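PDB 3DCD: galactose mutarotase related enzyme from Lactobacillus acidophilus, which is of unconfirmed function but probably binds carbohydrate and may interconvert the anomers of a sugar, as aldose 1-epimerases do. Local coordinates for residues S23-S26 with E31-M34; W35-N38 with R44-P47; E154-F159 with T246-C251. All coordinates share one frame; numbering follows the deposited sequence.

Contact 1: residues S23-S26 with E31-M34; sequences SVKS and EEFM
Lys25 and Glu32 form a single antiparallel beta bridge, made where the chain, having left strand 20-26, turns back after four residues beside the strand it came from. Their CA atoms lie 4.6 Å apart. The pair is non-hydrogen-bonded, flanked by two backbone bonds: Phe33 N to Val24 O at 2.8 Å, almost straight and nearly along the C=O axis, and the longer Ser26 N to Glu31 O at 3.2 Å, in the carbonyl plane. Val24 N, which in a regular antiparallel pair would bond to Phe33 O, is taken by the Glu32 carboxylate instead. Glu32 sends CG anti to its backbone N (chi1 171°) and then folds at chi2 (63°), which carries the acid back across the strand. Its OE1 takes the hydroxyl of Ser23 OG through the syn lone pair at 2.6 Å. Its OE2 receives Val24 N at 2.9 Å on the syn side, somewhat out of the carboxylate plane, and Met34 N through the anti lone pair. Three donors thus hold the group's rotation, and a glutamate is long enough to reach them all. CG and CE of Lys25 pass across Glu32 OE1, with the ammonium close enough probably to favour the negative charge without a direct salt bridge. On the buried side Val24 CG2 meets CG of Met34, a selenomethionine, at 3.6 Å, while Phe33 turns the edge of its ring to Val24 O and Ser26 N. Tyr291 packs against that ring. The bridge resembles a hairpin reduced to one residue pair, added to the outer strand of a three-stranded sheet; since Phe33 also bonds through its backbone to Asn147, residues 31-34 join that sheet to strand 136-147 of this mutarotase-like, all-beta fold.

Contact 2: residues W35-N38 with R44-P47; sequences WQAN and RHAP
Ala37 and Arg44 bring two irregular segments together, their CA atoms 4.6 Å apart, with Ala37 in a left-handed conformation that turns the chain just after Gln36. Instead of beta pairing, the backbones share a weak CA-H...O contact from Ala37 CA to Arg44 O at 3.4 Å. Arg44 O also approaches the indole edge of Trp35, near the ring plane, 3.0 Å from Trp35 CD1. It lies close to NE1 as well, but at a poor angle; that N-H bonds instead to Trp42 O. A methyl suits position 37 because it fits between two partners: CB of Ala37 lies 3.4 Å from Arg44 O and is small enough to sit close over the pi face of His45. This CH-pi contact puts Ala37 CB over the centre of the ring, 3.7 Å from the His45 centroid and only 9° off the normal. His45 puts CG anti to its own carbonyl carbon (chi1 -64°), which swings the ring beneath this methyl. Gln36 reaches the imidazole at its edge, with OE1 in the ring plane and 3.8 Å from His45 NE2, a packing distance longer than a hydrogen bond. Gln36 NE2 instead bonds to Met34 O and Gln22 O, and those two carbonyls fix the amide. Ala37 N rides 3.4 Å above the face of the Trp35 indole, offset toward the rim. Arg44 contributes here through its backbone, its guanidinium leading away to Asn78. Both segments belong to the long loop between strands 20-26 and 48-49. Trp35 and His45 are pinned by backbone bonds to Gly145 of strand 136-147, Glu20 of strand 20-26 accepts from the backbone N atoms of His45 and Ala46, and the Trp35 ring is stacked on Tyr249 of strand 249-256.

Contact 3: residues E154-F159 with T246-C251; sequences ENKEDF and TDNYVC
Lys156 carries this contact, reaching from a short 3-10 turn to Asp247 and Asn248 just ahead of strand 249-256. Its chain sets out with CG anti to the backbone N (chi1 172°), runs extended, and bends once at chi3, placing NZ 2.8 Å from Asp247 O. The ammonium approaches from above the carbonyl plane, 50° out of it, so the bond does not lie on a lone pair. That oxygen also receives a weak bond from Tyr249 N, closing an inverse gamma turn centred on Asn248. A lysine suits the place because its long apolar stem spans the gap: CE and CB each lie 3.7 Å from Asn248 OD1. Two waters donate to that amide oxygen and link it to the lysine. Water 2 donates to OD1 at 2.7 Å and accepts from Lys156 N, while water 3 donates to OD1 and accepts from NZ at 3.1 Å. Asp247 in turn steadies the turn, its OD1 taking Asn248 N at 2.7 Å. The ammonium charge is met outside the two segments by a salt bridge to Asp197. The Lys156 side chain also touches Leu148, the residue after strand 136-147; the backbone of Leu148 bonds to that of Asn248. The contact therefore ties the connection leading into strand 159-164, on the nine-stranded sheet, to the start of strand 249-256, on the six-stranded sheet.

Contacts 1 and 2 follow one another along the loop that leaves strand 20-26, and they touch where Met34 CE packs 3.7 Å from Ala46 CB. Contacts 1 and 3 are partly buried; contact 2 is a surface contact by the exposure of its residues, although its centre is closer to the middle of the chain. Backbone pairing and a carboxylate make contact 1, ring and methyl packing contact 2, and one lysine with its waters contact 3, which is far away in sequence. Contact 3 meets contact 2, with Trp35 CH2 3.5 Å from Asp247 OD2, but stays about 7 Å from contact 1 at the nearest atoms. All three hold to strand 136-147 through backbone bonds, contact 3 by Val250 with Phe146.

Contact 1: residues S23-S26 with E31-M34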
ATOM      1  N   SER A  23      -0.887  14.033   2.841  1.00 14.40           N
ATOM      2  CA  SER A  23      -1.379  14.476   4.144  1.00 14.39           C
ATOM      3  C   SER A  23      -2.820  14.052   4.355  1.00 14.73           C
ATOM      4  O   SER A  23      -3.621  14.143   3.437  1.00 15.16           O
ATOM      5  CB  SER A  23      -1.276  16.011   4.223  1.00 13.78           C
ATOM      6  OG  SER A  23      -1.926  16.533   5.373  1.00 14.04           O
ATOM      7  N   VAL A  24      -3.146  13.606   5.566  1.00 15.10           N
ATOM      8  CA  VAL A  24      -4.547  13.392   5.980  1.00 15.11           C
ATOM      9  C   VAL A  24      -4.665  14.017   7.356  1.00 14.96           C
ATOM     10  O   VAL A  24      -3.947  13.625   8.261  1.00 15.51           O
ATOM     11  CB  VAL A  24      -4.915  11.898   6.091  1.00 15.51           C
ATOM     12  CG1 VAL A  24      -6.314  11.710   6.724  1.00 14.06           C
ATOM     13  CG2 VAL A  24      -4.828  11.184   4.721  1.00 16.13           C
ATOM     14  N   LYS A  25      -5.556  14.986   7.512  1.00 14.92           N
ATOM     15  CA  LYS A  25      -5.724  15.643   8.785  1.00 15.39           C
ATOM     16  C   LYS A  25      -7.168  15.600   9.263  1.00 15.70           C
ATOM     17  O   LYS A  25      -8.104  15.756   8.468  1.00 16.14           O
ATOM     18  CB  LYS A  25      -5.276  17.096   8.684  1.00 16.79           C
ATOM     19  CG  LYS A  25      -3.774  17.301   8.726  1.00 17.67           C
ATOM     20  CD  LYS A  25      -3.497  18.795   8.696  1.00 21.62           C
ATOM     21  CE  LYS A  25      -2.384  19.098   7.711  1.00 24.81           C
ATOM     22  NZ  LYS A  25      -1.908  20.516   7.873  1.00 28.63           N
ATOM     23  N   SER A  26      -7.354  15.394  10.562  1.00 15.12           N
ATOM     24  CA  SER A  26      -8.674  15.597  11.148  1.00 14.52           C
ATOM     25  C   SER A  26      -9.107  17.049  11.017  1.00 15.43           C
ATOM     26  O   SER A  26      -8.375  17.956  11.396  1.00 15.10           O
ATOM     27  CB  SER A  26      -8.697  15.172  12.612  1.00 14.66           C
ATOM     28  OG  SER A  26      -9.869  15.660  13.239  1.00 13.36           O
ATOM     29  N   GLU A  31      -4.869  16.863  13.749  1.00 15.32           N
ATOM     30  CA  GLU A  31      -3.844  15.809  13.822  1.00 16.10           C
ATOM     31  C   GLU A  31      -3.496  15.255  12.432  1.00 15.80           C
ATOM     32  O   GLU A  31      -4.380  15.053  11.602  1.00 15.93           O
ATOM     33  CB  GLU A  31      -4.277  14.688  14.782  1.00 16.32           C
ATOM     34  CG  GLU A  31      -4.331  15.148  16.245  1.00 17.97           C
ATOM     35  CD  GLU A  31      -4.594  14.033  17.250  1.00 17.61           C
ATOM     36  OE1 GLU A  31      -4.574  12.831  16.871  1.00 15.67           O
ATOM     37  OE2 GLU A  31      -4.838  14.378  18.432  1.00 21.88           O
ATOM     38  N   GLU A  32      -2.202  15.041  12.170  1.00 15.78           N
ATOM     39  CA  GLU A  32      -1.730  14.555  10.874  1.00 15.66           C
ATOM     40  C   GLU A  32      -1.553  13.048  10.915  1.00 15.55           C
ATOM     41  O   GLU A  32      -0.770  12.534  11.717  1.00 15.96           O
ATOM     42  CB  GLU A  32      -0.392  15.199  10.509  1.00 15.88           C
ATOM     43  CG  GLU A  32       0.296  14.575   9.269  1.00 16.94           C
ATOM     44  CD  GLU A  32      -0.512  14.740   7.994  1.00 17.07           C
ATOM     45  OE1 GLU A  32      -0.709  15.889   7.565  1.00 17.41           O
ATOM     46  OE2 GLU A  32      -0.951  13.716   7.415  1.00 16.96           O
ATOM     47  N   PHE A  33      -2.262  12.328  10.056  1.00 15.08           N
ATOM     48  CA  PHE A  33      -2.220  10.867  10.117  1.00 15.06           C
ATOM     49  C   PHE A  33      -1.105  10.240   9.297  1.00 15.58           C
ATOM     50  O   PHE A  33      -0.659   9.143   9.620  1.00 16.22           O
ATOM     51  CB  PHE A  33      -3.584  10.263   9.762  1.00 14.63           C
ATOM     52  CG  PHE A  33      -4.628  10.550  10.796  1.00 15.17           C
ATOM     53  CD1 PHE A  33      -4.750   9.727  11.911  1.00 14.89           C
ATOM     54  CD2 PHE A  33      -5.457  11.663  10.683  1.00 15.46           C
ATOM     55  CE1 PHE A  33      -5.713   9.996  12.907  1.00 15.37           C
ATOM     56  CE2 PHE A  33      -6.415  11.941  11.662  1.00 16.04           C
ATOM     57  CZ  PHE A  33      -6.536  11.106  12.779  1.00 14.60           C
HETATM   58  N   MSE A  34      -0.659  10.934   8.258  1.00 15.25           N
HETATM   59  CA  MSE A  34       0.321  10.376   7.332  1.00 15.60           C
HETATM   60  C   MSE A  34       1.752  10.727   7.706  1.00 15.53           C
HETATM   61  O   MSE A  34       2.063  11.886   8.016  1.00 15.36           O
HETATM   62  CB  MSE A  34       0.073  10.873   5.906  1.00 15.23           C
HETATM   63  CG  MSE A  34      -1.339  10.679   5.422  1.00 16.80           C
HETATM   64 SE   MSE A  34      -2.006   8.814   5.546  1.00 29.16          SE
HETATM   65  CE  MSE A  34      -0.654   7.919   4.501  1.00 16.92           C
TER

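Contact 2: residues W35-N38 with R44-P47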
ATOM      1  N   TRP A  35       2.607   9.708   7.656  1.00 15.68           N
ATOM      2  CA  TRP A  35       4.062   9.859   7.721  1.00 16.06           C
ATOM      3  C   TRP A  35       4.535  10.936   6.740  1.00 16.37           C
ATOM      4  O   TRP A  35       4.113  10.955   5.578  1.00 16.22           O
ATOM      5  CB  TRP A  35       4.716   8.513   7.420  1.00 16.04           C
ATOM      6  CG  TRP A  35       6.215   8.542   7.176  1.00 16.35           C
ATOM      7  CD1 TRP A  35       6.855   8.315   5.988  1.00 16.20           C
ATOM      8  CD2 TRP A  35       7.240   8.776   8.141  1.00 16.28           C
ATOM      9  NE1 TRP A  35       8.220   8.389   6.156  1.00 15.79           N
ATOM     10  CE2 TRP A  35       8.482   8.670   7.469  1.00 17.62           C
ATOM     11  CE3 TRP A  35       7.237   9.054   9.509  1.00 17.46           C
ATOM     12  CZ2 TRP A  35       9.701   8.852   8.119  1.00 15.88           C
ATOM     13  CZ3 TRP A  35       8.462   9.244  10.151  1.00 16.17           C
ATOM     14  CH2 TRP A  35       9.668   9.134   9.454  1.00 15.91           C
ATOM     15  N   GLN A  36       5.400  11.838   7.217  1.00 15.96           N
ATOM     16  CA  GLN A  36       5.762  13.030   6.438  1.00 15.83           C
ATOM     17  C   GLN A  36       7.064  12.895   5.655  1.00 16.26           C
ATOM     18  O   GLN A  36       7.676  13.897   5.270  1.00 15.67           O
ATOM     19  CB  GLN A  36       5.747  14.283   7.324  1.00 16.10           C
ATOM     20  CG  GLN A  36       4.318  14.672   7.706  1.00 16.23           C
ATOM     21  CD  GLN A  36       3.464  14.902   6.461  1.00 16.52           C
ATOM     22  OE1 GLN A  36       3.789  15.761   5.634  1.00 16.63           O
ATOM     23  NE2 GLN A  36       2.384  14.122   6.310  1.00 15.64           N
ATOM     24  N   ALA A  37       7.470  11.642   5.419  1.00 16.23           N
ATOM     25  CA  ALA A  37       8.507  11.328   4.442  1.00 16.57           C
ATOM     26  C   ALA A  37       9.895  11.889   4.812  1.00 17.34           C
ATOM     27  O   ALA A  37      10.628  12.355   3.942  1.00 17.40           O
ATOM     28  CB  ALA A  37       8.088  11.824   3.060  1.00 16.53           C
ATOM     29  N   ASN A  38      10.254  11.824   6.093  1.00 17.22           N
ATOM     30  CA  ASN A  38      11.590  12.237   6.546  1.00 17.53           C
ATOM     31  C   ASN A  38      12.660  11.469   5.742  1.00 17.96           C
ATOM     32  O   ASN A  38      12.776  10.257   5.895  1.00 17.87           O
ATOM     33  CB  ASN A  38      11.694  11.929   8.042  1.00 17.18           C
ATOM     34  CG  ASN A  38      12.993  12.395   8.662  1.00 17.52           C
ATOM     35  OD1 ASN A  38      13.926  12.791   7.970  1.00 14.62           O
ATOM     36  ND2 ASN A  38      13.055  12.330   9.988  1.00 16.26           N
ATOM     37  N   ARG A  44       9.353   8.674   1.442  1.00 17.07           N
ATOM     38  CA  ARG A  44       8.057   8.611   0.751  1.00 17.84           C
ATOM     39  C   ARG A  44       6.954   8.701   1.791  1.00 16.58           C
ATOM     40  O   ARG A  44       7.222   8.492   2.967  1.00 16.31           O
ATOM     41  CB  ARG A  44       7.941   7.320  -0.092  1.00 17.20           C
ATOM     42  CG  ARG A  44       8.967   7.286  -1.236  1.00 19.70           C
ATOM     43  CD  ARG A  44       8.767   6.124  -2.214  1.00 20.88           C
ATOM     44  NE  ARG A  44       9.795   6.144  -3.271  1.00 25.13           N
ATOM     45  CZ  ARG A  44       9.774   6.919  -4.355  1.00 26.03           C
ATOM     46  NH1 ARG A  44       8.769   7.764  -4.574  1.00 27.08           N
ATOM     47  NH2 ARG A  44      10.778   6.849  -5.232  1.00 26.57           N
ATOM     48  N   HIS A  45       5.733   9.052   1.373  1.00 16.27           N
ATOM     49  CA  HIS A  45       4.584   9.073   2.284  1.00 15.94           C
ATOM     50  C   HIS A  45       3.741   7.799   2.233  1.00 16.11           C
ATOM     51  O   HIS A  45       3.388   7.220   3.283  1.00 16.44           O
ATOM     52  CB  HIS A  45       3.617  10.198   1.921  1.00 15.93           C
ATOM     53  CG  HIS A  45       4.171  11.576   2.073  1.00 15.90           C
ATOM     54  ND1 HIS A  45       4.824  12.231   1.050  1.00 19.31           N
ATOM     55  CD2 HIS A  45       4.117  12.451   3.104  1.00 16.38           C
ATOM     56  CE1 HIS A  45       5.170  13.441   1.450  1.00 17.13           C
ATOM     57  NE2 HIS A  45       4.718  13.615   2.676  1.00 18.12           N
ATOM     58  N   ALA A  46       3.350   7.425   1.016  1.00 16.14           N
ATOM     59  CA  ALA A  46       2.288   6.439   0.807  1.00 15.77           C
ATOM     60  C   ALA A  46       2.269   6.013  -0.681  1.00 15.29           C
ATOM     61  O   ALA A  46       1.282   6.280  -1.402  1.00 15.17           O
ATOM     62  CB  ALA A  46       0.915   7.061   1.253  1.00 15.75           C
ATOM     63  N   PRO A  47       3.370   5.373  -1.159  1.00 14.92           N
ATOM     64  CA  PRO A  47       3.474   5.110  -2.584  1.00 15.09           C
ATOM     65  C   PRO A  47       2.415   4.162  -3.101  1.00 14.69           C
ATOM     66  O   PRO A  47       1.828   3.370  -2.344  1.00 15.69           O
ATOM     67  CB  PRO A  47       4.868   4.465  -2.756  1.00 15.10           C
ATOM     68  CG  PRO A  47       5.206   3.913  -1.421  1.00 16.46           C
ATOM     69  CD  PRO A  47       4.566   4.896  -0.432  1.00 15.11           C
TER

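Contact 3: residues E154-F159 with T246-C251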
ATOM      1  N   GLU A 154       3.411   9.137  24.756  1.00 25.58           N
ATOM      2  CA  GLU A 154       3.307   7.789  24.184  1.00 24.40           C
ATOM      3  C   GLU A 154       4.621   7.386  23.522  1.00 23.19           C
ATOM      4  O   GLU A 154       5.435   8.227  23.121  1.00 22.19           O
ATOM      5  CB  GLU A 154       2.174   7.650  23.141  1.00 25.20           C
ATOM      6  CG  GLU A 154       0.858   8.345  23.452  1.00 26.31           C
ATOM      7  CD  GLU A 154       0.768   9.681  22.749  1.00 29.71           C
ATOM      8  OE1 GLU A 154       1.535  10.591  23.139  1.00 29.08           O
ATOM      9  OE2 GLU A 154      -0.034   9.798  21.778  1.00 28.12           O
ATOM     10  N   ASN A 155       4.785   6.080  23.386  1.00 22.45           N
ATOM     11  CA  ASN A 155       5.943   5.482  22.768  1.00 21.33           C
ATOM     12  C   ASN A 155       5.451   4.490  21.706  1.00 19.66           C
ATOM     13  O   ASN A 155       4.335   3.994  21.816  1.00 18.41           O
ATOM     14  CB  ASN A 155       6.727   4.724  23.839  1.00 22.41           C
ATOM     15  CG  ASN A 155       8.026   4.189  23.318  1.00 24.35           C
ATOM     16  OD1 ASN A 155       9.024   4.922  23.252  1.00 26.70           O
ATOM     17  ND2 ASN A 155       8.031   2.909  22.925  1.00 21.15           N
ATOM     18  N   LYS A 156       6.280   4.215  20.692  1.00 18.19           N
ATOM     19  CA  LYS A 156       5.958   3.202  19.668  1.00 17.10           C
ATOM     20  C   LYS A 156       5.436   1.887  20.257  1.00 16.68           C
ATOM     21  O   LYS A 156       4.529   1.282  19.695  1.00 15.47           O
ATOM     22  CB  LYS A 156       7.166   2.926  18.767  1.00 17.31           C
ATOM     23  CG  LYS A 156       6.970   1.742  17.796  1.00 17.59           C
ATOM     24  CD  LYS A 156       8.204   1.515  16.897  1.00 16.01           C
ATOM     25  CE  LYS A 156       8.482   2.699  15.993  1.00 15.01           C
ATOM     26  NZ  LYS A 156       9.678   2.385  15.143  1.00 16.37           N
ATOM     27  N   GLU A 157       5.997   1.453  21.389  1.00 15.98           N
ATOM     28  CA  GLU A 157       5.594   0.161  21.976  1.00 16.43           C
ATOM     29  C   GLU A 157       4.243   0.203  22.694  1.00 16.31           C
ATOM     30  O   GLU A 157       3.771  -0.827  23.228  1.00 15.94           O
ATOM     31  CB  GLU A 157       6.687  -0.384  22.902  1.00 16.56           C
ATOM     32  CG  GLU A 157       7.978  -0.672  22.147  1.00 18.33           C
ATOM     33  CD  GLU A 157       8.830  -1.683  22.855  1.00 21.93           C
ATOM     34  OE1 GLU A 157       8.398  -2.845  22.968  1.00 21.69           O
ATOM     35  OE2 GLU A 157       9.943  -1.301  23.281  1.00 25.16           O
ATOM     36  N   ASP A 158       3.630   1.389  22.725  1.00 15.71           N
ATOM     37  CA  ASP A 158       2.245   1.509  23.213  1.00 15.77           C
ATOM     38  C   ASP A 158       1.246   1.269  22.087  1.00 15.73           C
ATOM     39  O   ASP A 158       0.042   1.243  22.350  1.00 15.03           O
ATOM     40  CB  ASP A 158       1.959   2.889  23.812  1.00 15.54           C
ATOM     41  CG  ASP A 158       2.841   3.218  24.991  1.00 17.46           C
ATOM     42  OD1 ASP A 158       3.155   2.308  25.804  1.00 16.38           O
ATOM     43  OD2 ASP A 158       3.171   4.414  25.125  1.00 18.25           O
ATOM     44  N   PHE A 159       1.744   1.115  20.852  1.00 14.80           N
ATOM     45  CA  PHE A 159       0.879   0.891  19.700  1.00 15.28           C
ATOM     46  C   PHE A 159       0.892  -0.556  19.278  1.00 15.33           C
ATOM     47  O   PHE A 159       1.824  -1.305  19.581  1.00 15.07           O
ATOM     48  CB  PHE A 159       1.281   1.798  18.522  1.00 15.42           C
ATOM     49  CG  PHE A 159       1.088   3.253  18.818  1.00 15.73           C
ATOM     50  CD1 PHE A 159       2.068   3.969  19.519  1.00 16.43           C
ATOM     51  CD2 PHE A 159      -0.079   3.908  18.432  1.00 16.28           C
ATOM     52  CE1 PHE A 159       1.892   5.315  19.835  1.00 17.73           C
ATOM     53  CE2 PHE A 159      -0.262   5.267  18.752  1.00 17.67           C
ATOM     54  CZ  PHE A 159       0.723   5.961  19.442  1.00 17.46           C
ATOM     55  N   THR A 246      15.158   3.702  12.563  1.00 18.80           N
ATOM     56  CA  THR A 246      13.730   3.594  12.864  1.00 17.51           C
ATOM     57  C   THR A 246      13.088   4.948  13.142  1.00 17.10           C
ATOM     58  O   THR A 246      13.767   5.907  13.497  1.00 16.24           O
ATOM     59  CB  THR A 246      13.499   2.667  14.072  1.00 18.14           C
ATOM     60  OG1 THR A 246      14.082   3.259  15.251  1.00 16.48           O
ATOM     61  CG2 THR A 246      14.125   1.291  13.816  1.00 17.24           C
ATOM     62  N   ASP A 247      11.770   5.015  12.982  1.00 16.40           N
ATOM     63  CA  ASP A 247      11.022   6.186  13.416  1.00 16.06           C
ATOM     64  C   ASP A 247       9.576   5.776  13.721  1.00 15.92           C
ATOM     65  O   ASP A 247       9.184   4.608  13.544  1.00 15.35           O
ATOM     66  CB  ASP A 247      11.072   7.300  12.354  1.00 15.87           C
ATOM     67  CG  ASP A 247      10.975   8.699  12.957  1.00 15.94           C
ATOM     68  OD1 ASP A 247      10.362   8.880  14.039  1.00 16.73           O
ATOM     69  OD2 ASP A 247      11.543   9.617  12.347  1.00 18.24           O
ATOM     70  N   ASN A 248       8.785   6.744  14.167  1.00 16.16           N
ATOM     71  CA  ASN A 248       7.486   6.458  14.759  1.00 15.88           C
ATOM     72  C   ASN A 248       6.361   6.483  13.724  1.00 15.56           C
ATOM     73  O   ASN A 248       5.522   7.401  13.683  1.00 14.58           O
ATOM     74  CB  ASN A 248       7.234   7.397  15.942  1.00 16.16           C
ATOM     75  CG  ASN A 248       8.287   7.240  17.030  1.00 17.82           C
ATOM     76  OD1 ASN A 248       8.600   6.124  17.441  1.00 18.48           O
ATOM     77  ND2 ASN A 248       8.864   8.353  17.467  1.00 19.64           N
ATOM     78  N   TYR A 249       6.371   5.453  12.880  1.00 14.88           N
ATOM     79  CA  TYR A 249       5.323   5.242  11.884  1.00 14.59           C
ATOM     80  C   TYR A 249       5.302   3.766  11.544  1.00 14.18           C
ATOM     81  O   TYR A 249       6.227   3.018  11.879  1.00 13.62           O
ATOM     82  CB  TYR A 249       5.577   6.061  10.598  1.00 14.35           C
ATOM     83  CG  TYR A 249       6.619   5.409   9.698  1.00 15.42           C
ATOM     84  CD1 TYR A 249       7.984   5.595   9.936  1.00 14.81           C
ATOM     85  CD2 TYR A 249       6.243   4.598   8.626  1.00 15.72           C
ATOM     86  CE1 TYR A 249       8.942   5.003   9.117  1.00 14.77           C
ATOM     87  CE2 TYR A 249       7.206   3.979   7.801  1.00 14.97           C
ATOM     88  CZ  TYR A 249       8.547   4.181   8.065  1.00 15.73           C
ATOM     89  OH  TYR A 249       9.507   3.583   7.266  1.00 15.72           O
ATOM     90  N   VAL A 250       4.254   3.357  10.836  1.00 14.57           N
ATOM     91  CA  VAL A 250       4.150   1.989  10.344  1.00 14.00           C
ATOM     92  C   VAL A 250       3.356   2.047   9.051  1.00 14.55           C
ATOM     93  O   VAL A 250       2.448   2.886   8.925  1.00 13.74           O
ATOM     94  CB  VAL A 250       3.495   1.049  11.404  1.00 14.66           C
ATOM     95  CG1 VAL A 250       1.994   1.359  11.606  1.00 14.75           C
ATOM     96  CG2 VAL A 250       3.724  -0.449  11.028  1.00 15.44           C
ATOM     97  N   CYS A 251       3.689   1.176   8.096  1.00 14.34           N
ATOM     98  CA  CYS A 251       2.881   1.054   6.882  1.00 15.34           C
ATOM     99  C   CYS A 251       2.031  -0.210   6.952  1.00 15.15           C
ATOM    100  O   CYS A 251       2.489  -1.265   7.432  1.00 15.46           O
ATOM    101  CB  CYS A 251       3.768   0.962   5.626  1.00 15.80           C
ATOM    102  SG  CYS A 251       4.814   2.400   5.294  1.00 16.33           S
TER
HETATM  103  O   HOH W   1      10.870   2.310  12.046  1.00 15.91           O
HETATM  104  O   HOH W   2       8.554   5.892  20.152  1.00 19.28           O
HETATM  105  O   HOH W   3      11.086   4.716  16.605  1.00 19.95           O